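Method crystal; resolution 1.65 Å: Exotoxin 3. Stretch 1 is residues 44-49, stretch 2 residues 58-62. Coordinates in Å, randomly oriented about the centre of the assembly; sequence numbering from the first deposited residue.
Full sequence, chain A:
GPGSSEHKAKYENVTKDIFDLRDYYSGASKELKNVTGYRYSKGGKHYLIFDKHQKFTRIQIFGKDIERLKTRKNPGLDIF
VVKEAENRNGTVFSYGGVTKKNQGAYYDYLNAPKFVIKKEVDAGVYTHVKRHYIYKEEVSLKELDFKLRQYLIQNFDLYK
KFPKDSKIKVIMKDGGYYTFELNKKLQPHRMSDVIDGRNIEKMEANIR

Stretch 1 44-49: GKHYLI
Stretch 2, residues 58-62: RIQIF

The strand that starts at Lys 45 and continues past Ile 49 lies antiparallel to a strand that enters before Arg 58 and runs through Gln 60, their N-to-C directions 141° apart and their axes approaching to 4.4 Å. Gly 44 precedes the first strand at phi/psi 71/8, a positive phi that favours glycine; Lys 45 to Ile 49 are extended, with phi from -104° to -138° and psi from 131° to 160°. Arg 58 to Ile 61 have phi between -83° and -116° and psi of 125-140°. Tyr 47 faces Gln 60 (CA-CA 4.4 Å) and Ile 49 faces Arg 58 (CA-CA 4.5 Å) as non-hydrogen-bonded pairs. Between them, Leu 48 and Ile 59 (CA-CA 5.2 Å) bond reciprocally: Leu 48 N donates to Ile 59 O and Ile 59 N to Leu 48 O, both at 2.8 Å. Ile 61 N donates to His 46 O at 2.9 Å, almost linearly. Beyond this bond, a water accepts from His 46 N (2.9 Å) and Gln 60 NE2 (3.1 Å) and donates to Ile 61 O (2.8 Å).

Tyr 47, Ile 49 (t, t), Arg 58 and Gln 60 share one face. Tyr 47 (chi1 m, chi2 98°) offers its ring to Arg 58, whose t, t, p chain (chi4 179°) lays the guanidinium flat on it, centres 4.1 Å apart and planes at 27°. Arg 58 CD also covers this ring, 4.2 Å from its centroid. Extended Gln 60 (t, t) brings CG to 3.9 Å from Tyr 47 CE2. Lys 45, modelled only to CB, places CB 3.9 Å from Gln 60 NE2.

On the opposite face, Leu 48 (chi1 -91°, chi2 t) meets Ile 61 (m, m), with Leu 48 CG 4.2 Å from Ile 61 CD1; both are buried, and their branched apolar chains pack together without needing a polar partner. Ile 59 (m, m), also buried here, leads its end away, so its main tie is through backbone N and O. His 46 (chi1 m, chi2 -96°) starts on this face, but its end leads away. Buried Phe 62 (chi1 m, chi2 92°) points away without contact. Together the stretches bury 472 Å².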

# COMPACT_ATOMS: atom_id res chain seq x y z
N GLY A 44 17.66 15.18 -7.84
CA GLY A 44 17.18 15.22 -6.46
C GLY A 44 16.05 14.23 -6.14
O GLY A 44 15.43 14.34 -5.08
N LYS A 45 15.73 13.33 -7.08
CA LYS A 45 14.83 12.21 -6.84
C LYS A 45 15.66 10.93 -6.70
O LYS A 45 16.78 10.82 -7.24
CB LYS A 45 13.82 12.05 -7.96
N HIS A 46 15.09 9.96 -5.98
CA HIS A 46 15.79 8.72 -5.66
C HIS A 46 14.96 7.56 -6.16
O HIS A 46 13.75 7.56 -6.04
CB HIS A 46 16.01 8.63 -4.15
CG HIS A 46 16.86 9.74 -3.62
ND1 HIS A 46 18.22 9.61 -3.41
CD2 HIS A 46 16.56 11.02 -3.32
CE1 HIS A 46 18.71 10.76 -2.98
NE2 HIS A 46 17.73 11.64 -2.94
N TYR A 47 15.62 6.58 -6.79
CA TYR A 47 14.92 5.53 -7.49
C TYR A 47 15.56 4.18 -7.25
O TYR A 47 16.73 4.07 -6.89
CB TYR A 47 14.94 5.78 -9.01
CG TYR A 47 14.36 7.11 -9.43
CD1 TYR A 47 15.17 8.19 -9.70
CD2 TYR A 47 12.99 7.27 -9.53
CE1 TYR A 47 14.63 9.41 -10.08
CE2 TYR A 47 12.43 8.48 -9.91
CZ TYR A 47 13.25 9.54 -10.16
OH TYR A 47 12.67 10.76 -10.54
N LEU A 48 14.77 3.15 -7.50
CA LEU A 48 15.24 1.78 -7.62
C LEU A 48 14.76 1.29 -8.96
O LEU A 48 13.58 1.47 -9.31
CB LEU A 48 14.67 0.86 -6.54
CG LEU A 48 15.36 0.62 -5.22
CD1 LEU A 48 14.61 -0.44 -4.46
CD2 LEU A 48 16.81 0.22 -5.36
N ILE A 49 15.63 0.70 -9.75
CA ILE A 49 15.21 0.21 -11.03
C ILE A 49 15.42 -1.31 -11.04
O ILE A 49 16.38 -1.83 -10.48
CB ILE A 49 15.94 0.95 -12.19
CG1 ILE A 49 15.41 0.51 -13.54
CG2 ILE A 49 17.44 0.82 -12.07
CD1 ILE A 49 15.79 1.44 -14.68
N ARG A 58 10.68 1.30 -12.88
CA ARG A 58 11.41 2.28 -12.08
C ARG A 58 10.49 2.66 -10.97
O ARG A 58 9.35 3.03 -11.22
CB ARG A 58 11.76 3.54 -12.88
CG ARG A 58 12.73 4.43 -12.14
CD ARG A 58 13.02 5.69 -12.92
NE ARG A 58 11.90 6.62 -12.84
CZ ARG A 58 11.87 7.82 -13.41
NH1 ARG A 58 12.89 8.28 -14.11
NH2 ARG A 58 10.78 8.57 -13.25
N ILE A 59 11.00 2.50 -9.75
CA ILE A 59 10.26 2.82 -8.53
C ILE A 59 10.87 4.03 -7.86
O ILE A 59 12.07 4.05 -7.59
CB ILE A 59 10.33 1.64 -7.56
CG1 ILE A 59 9.88 0.33 -8.21
CG2 ILE A 59 9.53 1.97 -6.31
CD1 ILE A 59 8.51 0.32 -8.67
N GLN A 60 10.08 5.06 -7.59
CA GLN A 60 10.59 6.20 -6.86
C GLN A 60 10.53 5.90 -5.38
O GLN A 60 9.50 5.38 -4.88
CB GLN A 60 9.80 7.45 -7.16
CG GLN A 60 10.50 8.67 -6.58
CD GLN A 60 9.89 9.98 -6.98
OE1 GLN A 60 8.98 10.02 -7.81
NE2 GLN A 60 10.36 11.05 -6.37
N ILE A 61 11.62 6.21 -4.67
CA ILE A 61 11.77 5.94 -3.23
C ILE A 61 11.66 7.23 -2.45
O ILE A 61 12.19 8.28 -2.88
CB ILE A 61 13.17 5.34 -2.96
CG1 ILE A 61 13.43 4.14 -3.87
CG2 ILE A 61 13.31 4.98 -1.51
CD1 ILE A 61 12.37 3.11 -3.74
N PHE A 62 11.00 7.19 -1.29
CA PHE A 62 10.70 8.36 -0.51
C PHE A 62 11.10 8.17 0.95
O PHE A 62 11.29 7.03 1.43
CB PHE A 62 9.20 8.65 -0.54
CG PHE A 62 8.64 8.92 -1.90
CD1 PHE A 62 8.12 7.92 -2.68
CD2 PHE A 62 8.70 10.20 -2.42
CE1 PHE A 62 7.60 8.19 -3.94
CE2 PHE A 62 8.16 10.49 -3.68
CZ PHE A 62 7.60 9.50 -4.40
O HOH W 1 12.66 10.52 -4.41